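Local coordinates for catalase (Bacillus pumilus, PDB 4QOL), which probably breaks down hydrogen peroxide into water and oxygen at a buried heme, and also admits phenolic substrates for peroxidase-like oxidation, at residues A[49-54]-A[346-351]; A[92-97]-A[309-314]; A[124-129]-A[315-320]. All coordinates share one frame; numbering follows the deposited sequence.

Contact 1 (A[49-54]-A[346-351]). With HEM (protoporphyrin IX containing Fe), chain E.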
# COMPACT_ATOMS: atom_id res chain seq x y z
N GLU A 49 -1.27 -8.89 -9.10
CA GLU A 49 -0.28 -9.93 -8.87
C GLU A 49 1.07 -9.43 -8.46
O GLU A 49 1.71 -10.05 -7.61
CB GLU A 49 -0.07 -10.80 -10.08
CG GLU A 49 -1.22 -11.72 -10.33
CD GLU A 49 -1.03 -12.66 -11.49
OE1 GLU A 49 -2.08 -13.28 -11.89
OE2 GLU A 49 0.10 -12.84 -12.03
N ARG A 50 1.47 -8.25 -8.95
CA ARG A 50 2.85 -7.80 -8.76
C ARG A 50 3.02 -6.99 -7.49
O ARG A 50 2.18 -6.18 -7.11
CB ARG A 50 3.28 -6.92 -10.01
CG ARG A 50 3.25 -7.64 -11.32
CD ARG A 50 4.18 -8.84 -11.45
NE ARG A 50 3.83 -9.43 -12.73
CZ ARG A 50 3.10 -10.51 -12.91
NH1 ARG A 50 2.62 -11.29 -11.91
NH2 ARG A 50 2.70 -10.75 -14.16
N ILE A 51 4.19 -7.17 -6.88
CA ILE A 51 4.62 -6.35 -5.76
C ILE A 51 5.99 -5.72 -6.13
O ILE A 51 6.63 -6.17 -7.10
CB ILE A 51 4.76 -7.23 -4.48
CG1 ILE A 51 5.85 -8.32 -4.62
CG2 ILE A 51 3.39 -7.81 -4.13
CD1 ILE A 51 6.16 -9.05 -3.29
N PRO A 52 6.45 -4.76 -5.35
CA PRO A 52 7.74 -4.13 -5.77
C PRO A 52 8.85 -5.14 -5.75
O PRO A 52 8.87 -5.99 -4.90
CB PRO A 52 7.97 -3.00 -4.75
CG PRO A 52 6.60 -2.76 -4.13
CD PRO A 52 5.89 -4.10 -4.18
N GLU A 53 9.74 -5.06 -6.72
CA GLU A 53 10.95 -5.86 -6.66
C GLU A 53 11.88 -5.32 -5.59
O GLU A 53 11.77 -4.16 -5.16
CB GLU A 53 11.67 -5.94 -8.04
CG GLU A 53 12.45 -4.72 -8.41
CD GLU A 53 13.09 -4.79 -9.78
OE1 GLU A 53 12.65 -5.60 -10.70
OE2 GLU A 53 14.00 -3.91 -10.06
N ARG A 54 12.85 -6.15 -5.21
CA ARG A 54 13.88 -5.67 -4.29
C ARG A 54 14.65 -4.48 -4.85
O ARG A 54 14.94 -4.44 -6.00
CB ARG A 54 14.93 -6.78 -4.03
CG ARG A 54 14.35 -8.01 -3.32
CD ARG A 54 15.32 -9.19 -3.48
NE ARG A 54 14.87 -10.29 -2.63
CZ ARG A 54 13.83 -11.10 -2.90
NH1 ARG A 54 13.09 -10.92 -3.95
NH2 ARG A 54 13.49 -12.11 -2.01
N HIS A 346 7.80 -2.41 3.62
CA HIS A 346 7.29 -1.79 2.38
C HIS A 346 7.05 -2.82 1.28
O HIS A 346 5.97 -2.78 0.58
CB HIS A 346 8.26 -0.71 1.91
CG HIS A 346 8.14 -0.33 0.44
ND1 HIS A 346 7.10 0.43 -0.06
CD2 HIS A 346 8.92 -0.63 -0.61
CE1 HIS A 346 7.27 0.61 -1.35
NE2 HIS A 346 8.36 -0.02 -1.72
N ARG A 347 8.06 -3.65 0.99
CA ARG A 347 8.01 -4.50 -0.18
C ARG A 347 6.92 -5.59 0.02
O ARG A 347 6.25 -6.01 -0.93
CB ARG A 347 9.35 -5.15 -0.41
CG ARG A 347 9.44 -6.09 -1.58
CD ARG A 347 10.89 -6.44 -1.95
NE ARG A 347 11.64 -7.25 -0.96
CZ ARG A 347 11.53 -8.58 -0.83
NH1 ARG A 347 10.67 -9.26 -1.63
NH2 ARG A 347 12.31 -9.23 0.04
N LEU A 348 6.82 -6.08 1.25
CA LEU A 348 6.09 -7.36 1.58
C LEU A 348 4.90 -7.21 2.54
O LEU A 348 4.05 -8.09 2.54
CB LEU A 348 7.03 -8.40 2.18
CG LEU A 348 8.16 -8.85 1.25
CD1 LEU A 348 9.17 -9.60 2.11
CD2 LEU A 348 7.61 -9.69 0.11
N GLY A 349 4.83 -6.10 3.25
CA GLY A 349 3.82 -5.86 4.26
C GLY A 349 4.35 -5.90 5.66
O GLY A 349 5.30 -6.57 5.95
N ALA A 350 3.68 -5.19 6.54
CA ALA A 350 4.00 -5.20 8.00
C ALA A 350 4.17 -6.60 8.56
O ALA A 350 5.01 -6.83 9.48
CB ALA A 350 2.93 -4.42 8.77
N ASN A 351 3.33 -7.53 8.14
CA ASN A 351 3.32 -8.92 8.60
C ASN A 351 4.11 -9.86 7.72
O ASN A 351 3.84 -11.08 7.68
CB ASN A 351 1.88 -9.40 8.85
CG ASN A 351 1.27 -8.74 10.02
OD1 ASN A 351 1.89 -8.67 11.08
ND2 ASN A 351 0.08 -8.17 9.85
CHA HEM E . 19.39 -7.07 -0.64
CHB HEM E . 20.40 -2.82 1.47
CHC HEM E . 25.21 -4.12 1.59
CHD HEM E . 23.92 -8.56 0.14
C1A HEM E . 19.27 -5.79 -0.11
C2A HEM E . 18.05 -5.04 -0.05
C3A HEM E . 18.34 -3.85 0.55
C4A HEM E . 19.71 -3.87 0.85
CMA HEM E . 17.47 -2.70 0.96
CAA HEM E . 16.72 -5.53 -0.52
CBA HEM E . 16.30 -6.62 0.49
CGA HEM E . 14.91 -7.08 0.27
O1A HEM E . 14.53 -8.12 0.84
O2A HEM E . 14.09 -6.39 -0.39
C1B HEM E . 21.81 -2.85 1.64
C2B HEM E . 22.52 -1.75 2.22
C3B HEM E . 23.86 -2.08 2.24
C4B HEM E . 23.97 -3.45 1.72
CMB HEM E . 21.88 -0.48 2.71
CAB HEM E . 24.99 -1.32 2.76
CBB HEM E . 24.77 -0.27 3.56
C1C HEM E . 25.27 -5.46 1.21
C2C HEM E . 26.35 -6.27 1.44
C3C HEM E . 26.00 -7.51 1.01
C4C HEM E . 24.65 -7.49 0.58
CMC HEM E . 27.69 -5.78 1.96
CAC HEM E . 26.78 -8.69 1.15
CBC HEM E . 27.65 -8.73 2.15
C1D HEM E . 22.56 -8.46 -0.18
C2D HEM E . 21.82 -9.60 -0.73
C3D HEM E . 20.57 -9.20 -0.98
C4D HEM E . 20.54 -7.80 -0.57
CMD HEM E . 22.45 -10.94 -0.96
CAD HEM E . 19.43 -10.02 -1.54
CBD HEM E . 18.85 -10.82 -0.34
CGD HEM E . 17.75 -11.64 -0.95
O1D HEM E . 18.07 -12.69 -1.49
O2D HEM E . 16.55 -11.27 -0.90
NA HEM E . 20.30 -5.07 0.48
NB HEM E . 22.72 -3.81 1.38
NC HEM E . 24.21 -6.21 0.76
ND HEM E . 21.77 -7.40 -0.10
FE HEM E . 22.23 -5.67 0.61
O HOH W 1 9.53 -8.53 -4.00
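Ile51 meets Leu348 tip to tip, its CD1 lying 3.8 Å from Leu348 CD2, an apolar contact that sets the loop before strand 60-69 against the last turn of helix 331-348. The same methyl lies against the carbonyl O of Arg347, which is buried there without a polar partner in the model. Pro52 follows, its CG set obliquely to the His346 ring, while its carbonyl is linked to the other segment by a water, which accepts from Arg347 NH1 at 2.7 Å and donates to Pro52 O at 2.8 Å. Glu53 OE1 accepts a hydrogen bond from Lys102 N. Arg54 then runs extended from CG to NE, and its CG covers one face of the Arg347 guanidinium. Its own NE donates to HEM O2D at 2.6 Å. Arg347, bent at chi3 (67°), grips the other propionate with two bonds, NE to HEM O2A (2.7 Å) and NH2 to HEM O1A (2.6 Å). The two guanidinium planes are 32° apart, with Arg54 NH2 only 3.7 Å from Arg347 NH2. Arginine suits both places because it is long and offers several N-H groups; such close like charges are probably tolerated because the negative propionates offset them.

Contact 2 (A[92-97]-A[309-314]). With HEM (protoporphyrin IX containing Fe), chain E.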
# COMPACT_ATOMS: atom_id res chain seq x y z
N PHE A 92 17.12 -22.00 3.91
CA PHE A 92 16.73 -21.45 2.64
C PHE A 92 17.77 -20.47 2.16
O PHE A 92 18.20 -19.63 2.95
CB PHE A 92 15.34 -20.75 2.71
CG PHE A 92 14.89 -20.20 1.38
CD1 PHE A 92 14.47 -21.04 0.39
CD2 PHE A 92 14.94 -18.84 1.15
CE1 PHE A 92 14.12 -20.53 -0.89
CE2 PHE A 92 14.58 -18.34 -0.10
CZ PHE A 92 14.13 -19.16 -1.09
N VAL A 93 18.06 -20.50 0.85
CA VAL A 93 19.16 -19.70 0.27
C VAL A 93 18.67 -19.02 -0.97
O VAL A 93 18.00 -19.63 -1.79
CB VAL A 93 20.41 -20.60 -0.11
CG1 VAL A 93 21.44 -19.77 -0.87
CG2 VAL A 93 20.95 -21.28 1.16
N ARG A 94 18.93 -17.72 -1.07
CA ARG A 94 18.68 -17.00 -2.33
C ARG A 94 20.01 -16.42 -2.88
O ARG A 94 20.77 -15.78 -2.14
CB ARG A 94 17.67 -15.88 -2.16
CG ARG A 94 17.28 -15.20 -3.47
CD ARG A 94 16.05 -14.29 -3.27
NE ARG A 94 15.68 -13.53 -4.47
CZ ARG A 94 16.28 -12.43 -4.91
NH1 ARG A 94 17.33 -11.94 -4.34
NH2 ARG A 94 15.79 -11.82 -6.00
N PHE A 95 20.25 -16.68 -4.16
CA PHE A 95 21.40 -16.14 -4.93
C PHE A 95 20.87 -15.09 -5.80
O PHE A 95 19.68 -15.17 -6.23
CB PHE A 95 22.07 -17.24 -5.76
CG PHE A 95 22.63 -18.39 -4.93
CD1 PHE A 95 23.75 -18.26 -4.13
CD2 PHE A 95 22.00 -19.64 -4.97
CE1 PHE A 95 24.26 -19.35 -3.44
CE2 PHE A 95 22.49 -20.73 -4.27
CZ PHE A 95 23.60 -20.59 -3.50
N SER A 96 21.70 -14.12 -6.18
CA SER A 96 21.21 -13.01 -6.95
C SER A 96 22.36 -12.29 -7.66
O SER A 96 23.53 -12.41 -7.27
CB SER A 96 20.46 -12.03 -6.02
OG SER A 96 21.26 -11.69 -4.92
N THR A 97 22.02 -11.48 -8.67
CA THR A 97 22.85 -10.35 -9.06
C THR A 97 22.53 -9.15 -8.23
O THR A 97 21.86 -9.29 -7.19
CB THR A 97 22.68 -10.05 -10.60
OG1 THR A 97 21.36 -9.66 -10.88
CG2 THR A 97 23.04 -11.33 -11.48
N ALA A 309 5.94 -17.08 -4.07
CA ALA A 309 5.56 -17.16 -2.71
C ALA A 309 6.78 -17.36 -1.81
O ALA A 309 6.78 -16.94 -0.65
CB ALA A 309 4.51 -18.27 -2.46
N GLU A 310 7.78 -18.08 -2.33
CA GLU A 310 8.96 -18.50 -1.56
C GLU A 310 10.19 -17.71 -1.92
O GLU A 310 10.77 -17.09 -1.06
CB GLU A 310 9.18 -20.01 -1.77
CG GLU A 310 8.03 -20.83 -1.20
CD GLU A 310 8.08 -22.26 -1.61
OE1 GLU A 310 9.01 -22.93 -1.16
OE2 GLU A 310 7.20 -22.70 -2.42
N THR A 311 10.55 -17.63 -3.19
CA THR A 311 11.77 -16.89 -3.55
C THR A 311 11.54 -15.37 -3.61
O THR A 311 12.28 -14.60 -2.98
CB THR A 311 12.39 -17.43 -4.84
OG1 THR A 311 12.65 -18.83 -4.68
CG2 THR A 311 13.64 -16.72 -5.21
N GLU A 312 10.48 -14.95 -4.30
CA GLU A 312 10.26 -13.52 -4.45
C GLU A 312 9.94 -12.90 -3.10
O GLU A 312 10.44 -11.82 -2.81
CB GLU A 312 9.23 -13.21 -5.51
CG GLU A 312 9.11 -11.73 -5.75
CD GLU A 312 10.34 -11.10 -6.42
OE1 GLU A 312 10.51 -9.89 -6.29
OE2 GLU A 312 11.10 -11.84 -7.11
N GLN A 313 9.18 -13.59 -2.25
CA GLN A 313 8.76 -13.01 -0.97
C GLN A 313 9.78 -13.30 0.21
O GLN A 313 9.52 -12.85 1.27
CB GLN A 313 7.41 -13.57 -0.52
CG GLN A 313 6.21 -13.00 -1.27
CD GLN A 313 4.89 -13.38 -0.68
OE1 GLN A 313 4.01 -12.51 -0.49
NE2 GLN A 313 4.72 -14.63 -0.39
N ALA A 314 10.85 -14.04 -0.02
CA ALA A 314 11.88 -14.23 0.95
C ALA A 314 12.47 -12.94 1.44
O ALA A 314 12.84 -12.04 0.66
CB ALA A 314 12.93 -15.19 0.48
CHA HEM E . 19.39 -7.07 -0.64
CHB HEM E . 20.40 -2.82 1.47
CHC HEM E . 25.21 -4.12 1.59
CHD HEM E . 23.92 -8.56 0.14
C1A HEM E . 19.27 -5.79 -0.11
C2A HEM E . 18.05 -5.04 -0.05
C3A HEM E . 18.34 -3.85 0.55
C4A HEM E . 19.71 -3.87 0.85
CMA HEM E . 17.47 -2.70 0.96
CAA HEM E . 16.72 -5.53 -0.52
CBA HEM E . 16.30 -6.62 0.49
CGA HEM E . 14.91 -7.08 0.27
O1A HEM E . 14.53 -8.12 0.84
O2A HEM E . 14.09 -6.39 -0.39
C1B HEM E . 21.81 -2.85 1.64
C2B HEM E . 22.52 -1.75 2.22
C3B HEM E . 23.86 -2.08 2.24
C4B HEM E . 23.97 -3.45 1.72
CMB HEM E . 21.88 -0.48 2.71
CAB HEM E . 24.99 -1.32 2.76
CBB HEM E . 24.77 -0.27 3.56
C1C HEM E . 25.27 -5.46 1.21
C2C HEM E . 26.35 -6.27 1.44
C3C HEM E . 26.00 -7.51 1.01
C4C HEM E . 24.65 -7.49 0.58
CMC HEM E . 27.69 -5.78 1.96
CAC HEM E . 26.78 -8.69 1.15
CBC HEM E . 27.65 -8.73 2.15
C1D HEM E . 22.56 -8.46 -0.18
C2D HEM E . 21.82 -9.60 -0.73
C3D HEM E . 20.57 -9.20 -0.98
C4D HEM E . 20.54 -7.80 -0.57
CMD HEM E . 22.45 -10.94 -0.96
CAD HEM E . 19.43 -10.02 -1.54
CBD HEM E . 18.85 -10.82 -0.34
CGD HEM E . 17.75 -11.64 -0.95
O1D HEM E . 18.07 -12.69 -1.49
O2D HEM E . 16.55 -11.27 -0.90
NA HEM E . 20.30 -5.07 0.48
NB HEM E . 22.72 -3.81 1.38
NC HEM E . 24.21 -6.21 0.76
ND HEM E . 21.77 -7.40 -0.10
FE HEM E . 22.23 -5.67 0.61
O HOH W 2 13.41 -13.42 -6.68
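Phe92 and Arg94, two residues apart on strand 88-96, both face the turn at the end of helix 307-312. Phe92 slips its CE2 to 3.6 Å from Ala314 CB, and the single methyl of alanine suits so close an approach. The edge of the phenyl ring at Phe92 CZ meets Thr311 OG1 in the ring plane.

Arg94 reaches farther. Its CB lies 3.3 Å from HEM O1D, and with CG anti to the backbone N (chi1 -174°) and the chain extended on to NE, the whole stem runs alongside this propionate oxygen. CD comes to 3.1 Å from HEM O1D while its other neighbour is Thr311 O. NE passes Thr311 CG2 at 3.9 Å, the two side chains crossing at about a right angle, and the threonine methyl pads the guanidinium edge. At the tip the nitrogens part: NH1 donates to HEM O1D over 3.0 Å (156°) and also to His57 O, whereas NH2 gives a 2.9 Å bond to a water that in turn donates to Glu312 OE2 at 2.8 Å. The water thus ties Arg94 to the end of the helix, and Glu312 OE2 also forms a salt bridge with Lys102. An alanine in place of Arg94 would probably leave HEM O1D without this cationic donor, strand the bridging water and open a gap beside Thr311 CG2. A barrel strand that supplies a basic residue to a heme propionate, backed by a helical turn, belongs to the heme pocket of the catalase fold, whose antiparallel beta-barrel includes strand 88-96.

Contact 3 (A[124-129]-A[315-320]). With HEM (protoporphyrin IX containing Fe), chain E.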
# COMPACT_ATOMS: atom_id res chain seq x y z
N ASN A 124 15.49 -17.70 13.75
CA ASN A 124 16.09 -17.64 12.47
C ASN A 124 17.37 -16.82 12.53
O ASN A 124 17.37 -15.69 13.00
CB ASN A 124 15.08 -17.12 11.40
CG ASN A 124 14.08 -18.17 11.00
OD1 ASN A 124 14.10 -19.29 11.45
ND2 ASN A 124 13.16 -17.79 10.08
N TYR A 125 18.43 -17.38 11.97
CA TYR A 125 19.69 -16.67 11.72
C TYR A 125 19.93 -16.44 10.24
O TYR A 125 20.04 -17.38 9.46
CB TYR A 125 20.86 -17.48 12.28
CG TYR A 125 22.22 -16.93 11.98
CD1 TYR A 125 22.53 -15.64 12.28
CD2 TYR A 125 23.23 -17.72 11.42
CE1 TYR A 125 23.79 -15.10 12.04
CE2 TYR A 125 24.50 -17.23 11.22
CZ TYR A 125 24.76 -15.90 11.48
OH TYR A 125 26.02 -15.37 11.22
N ASP A 126 20.06 -15.18 9.84
CA ASP A 126 20.30 -14.83 8.43
C ASP A 126 21.73 -14.39 8.25
O ASP A 126 22.18 -13.46 8.92
CB ASP A 126 19.40 -13.67 7.92
CG ASP A 126 17.90 -14.02 7.72
OD1 ASP A 126 17.57 -15.23 7.51
OD2 ASP A 126 17.09 -13.09 7.82
N LEU A 127 22.48 -15.06 7.39
CA LEU A 127 23.83 -14.63 7.00
C LEU A 127 23.72 -14.15 5.56
O LEU A 127 23.66 -14.95 4.63
CB LEU A 127 24.87 -15.72 7.12
CG LEU A 127 26.33 -15.38 6.73
CD1 LEU A 127 26.86 -14.23 7.57
CD2 LEU A 127 27.20 -16.60 6.91
N VAL A 128 23.65 -12.85 5.43
CA VAL A 128 23.29 -12.19 4.16
C VAL A 128 24.61 -11.80 3.49
O VAL A 128 25.12 -10.66 3.62
CB VAL A 128 22.31 -10.99 4.34
CG1 VAL A 128 21.88 -10.47 2.96
CG2 VAL A 128 21.13 -11.38 5.22
N GLY A 129 25.18 -12.74 2.74
CA GLY A 129 26.50 -12.55 2.16
C GLY A 129 26.49 -12.15 0.69
O GLY A 129 25.45 -12.07 0.02
N ALA A 315 12.64 -12.84 2.73
CA ALA A 315 13.14 -11.68 3.40
C ALA A 315 14.31 -12.15 4.30
O ALA A 315 14.10 -12.90 5.24
CB ALA A 315 12.05 -11.03 4.29
N PHE A 316 15.51 -11.63 4.03
CA PHE A 316 16.68 -11.85 4.85
C PHE A 316 17.09 -10.55 5.48
O PHE A 316 17.01 -9.50 4.83
CB PHE A 316 17.86 -12.34 4.01
CG PHE A 316 17.60 -13.57 3.19
CD1 PHE A 316 17.00 -13.48 1.96
CD2 PHE A 316 17.98 -14.81 3.61
CE1 PHE A 316 16.81 -14.61 1.18
CE2 PHE A 316 17.76 -15.95 2.87
CZ PHE A 316 17.18 -15.83 1.62
N THR A 317 17.64 -10.57 6.71
CA THR A 317 18.28 -9.39 7.30
C THR A 317 19.53 -9.70 8.10
O THR A 317 19.54 -10.68 8.85
CB THR A 317 17.32 -8.57 8.14
OG1 THR A 317 18.01 -7.46 8.68
CG2 THR A 317 16.67 -9.36 9.24
N PRO A 318 20.61 -8.86 7.99
CA PRO A 318 21.83 -9.12 8.81
C PRO A 318 21.53 -8.97 10.30
O PRO A 318 22.28 -9.49 11.06
CB PRO A 318 22.86 -8.08 8.29
CG PRO A 318 22.38 -7.78 6.91
CD PRO A 318 20.87 -7.84 6.96
N SER A 319 20.46 -8.27 10.65
CA SER A 319 20.00 -8.14 12.04
C SER A 319 19.21 -9.30 12.52
O SER A 319 18.89 -9.34 13.68
CB SER A 319 19.24 -6.84 12.28
OG SER A 319 18.25 -6.60 11.27
N ALA A 320 19.03 -10.34 11.74
CA ALA A 320 18.42 -11.58 12.26
C ALA A 320 19.56 -12.41 12.85
O ALA A 320 20.06 -13.37 12.25
CB ALA A 320 17.75 -12.35 11.08
CHA HEM E . 19.39 -7.07 -0.64
CHB HEM E . 20.40 -2.82 1.47
CHC HEM E . 25.21 -4.12 1.59
CHD HEM E . 23.92 -8.56 0.14
C1A HEM E . 19.27 -5.79 -0.11
C2A HEM E . 18.05 -5.04 -0.05
C3A HEM E . 18.34 -3.85 0.55
C4A HEM E . 19.71 -3.87 0.85
CMA HEM E . 17.47 -2.70 0.96
CAA HEM E . 16.72 -5.53 -0.52
CBA HEM E . 16.30 -6.62 0.49
CGA HEM E . 14.91 -7.08 0.27
O1A HEM E . 14.53 -8.12 0.84
O2A HEM E . 14.09 -6.39 -0.39
C1B HEM E . 21.81 -2.85 1.64
C2B HEM E . 22.52 -1.75 2.22
C3B HEM E . 23.86 -2.08 2.24
C4B HEM E . 23.97 -3.45 1.72
CMB HEM E . 21.88 -0.48 2.71
CAB HEM E . 24.99 -1.32 2.76
CBB HEM E . 24.77 -0.27 3.56
C1C HEM E . 25.27 -5.46 1.21
C2C HEM E . 26.35 -6.27 1.44
C3C HEM E . 26.00 -7.51 1.01
C4C HEM E . 24.65 -7.49 0.58
CMC HEM E . 27.69 -5.78 1.96
CAC HEM E . 26.78 -8.69 1.15
CBC HEM E . 27.65 -8.73 2.15
C1D HEM E . 22.56 -8.46 -0.18
C2D HEM E . 21.82 -9.60 -0.73
C3D HEM E . 20.57 -9.20 -0.98
C4D HEM E . 20.54 -7.80 -0.57
CMD HEM E . 22.45 -10.94 -0.96
CAD HEM E . 19.43 -10.02 -1.54
CBD HEM E . 18.85 -10.82 -0.34
CGD HEM E . 17.75 -11.64 -0.95
O1D HEM E . 18.07 -12.69 -1.49
O2D HEM E . 16.55 -11.27 -0.90
NA HEM E . 20.30 -5.07 0.48
NB HEM E . 22.72 -3.81 1.38
NC HEM E . 24.21 -6.21 0.76
ND HEM E . 21.77 -7.40 -0.10
FE HEM E . 22.23 -5.67 0.61
O HOH W 3 23.87 -11.62 10.00
O HOH W 4 14.35 -12.02 8.08
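Asp126 and Phe316 cross at about a right angle, carboxylate and ring planes 59° apart, with Asp126 OD1 set obliquely to the ring at 3.9 Å from Phe316 CD2. The other ortho carbon, Phe316 CD1, leans on the heme, 3.5 Å from HEM CGD, so the ring lies between the aspartate and a propionate. Asp126 CG stands anti to the carbonyl carbon (chi1 -72°), which carries OD2 to the loop, where Thr317 N donates to it at 2.8 Å from the anti side, 33° out of the carboxylate plane. OD1 is held by a salt bridge to Lys117, which probably balances this buried charge. Strand 123-130 is part of the antiparallel beta-barrel of the catalase fold, and the loop after helix 307-312 folds into a type I turn from Thr317 to Ala320 and is fastened to the strand by two hydrogen bonds at Asp126. In the second of these Asp126 N donates to Ala320 O at 3.0 Å; the small Ala320 CB lets the aspartate lie close. Val128 splits its branches: CG2 rests obliquely on Phe316 CB at 3.6 Å and also touches Pro318 CD, while CG1 packs 3.8 Å from HEM C1D. A water donates to both Asp126 O and Pro318 O.

All three contacts are largely buried and reach the same heme, but their settings differ. Contacts 2 and 3 lie deepest, their centres about 10 and 9 Å from the centre of the chain, and each sets a barrel strand against helix 307-312 or the loop that follows it; Phe316 of contact 3 packs on Arg94 of contact 2. Contact 1, its centre about 17 Å from that of the chain, has no strand; all three neighbouring subunits reach it, and one reaches contacts 2 and 3. It joins contact 2 through Arg347, whose NH1 and NH2 probably bond to Glu312 O and Ala314 O. Charge dominates contact 1, contact 2 mixes one arginine with apolar packing, and contact 3 alone has direct hydrogen bonds between its two segments.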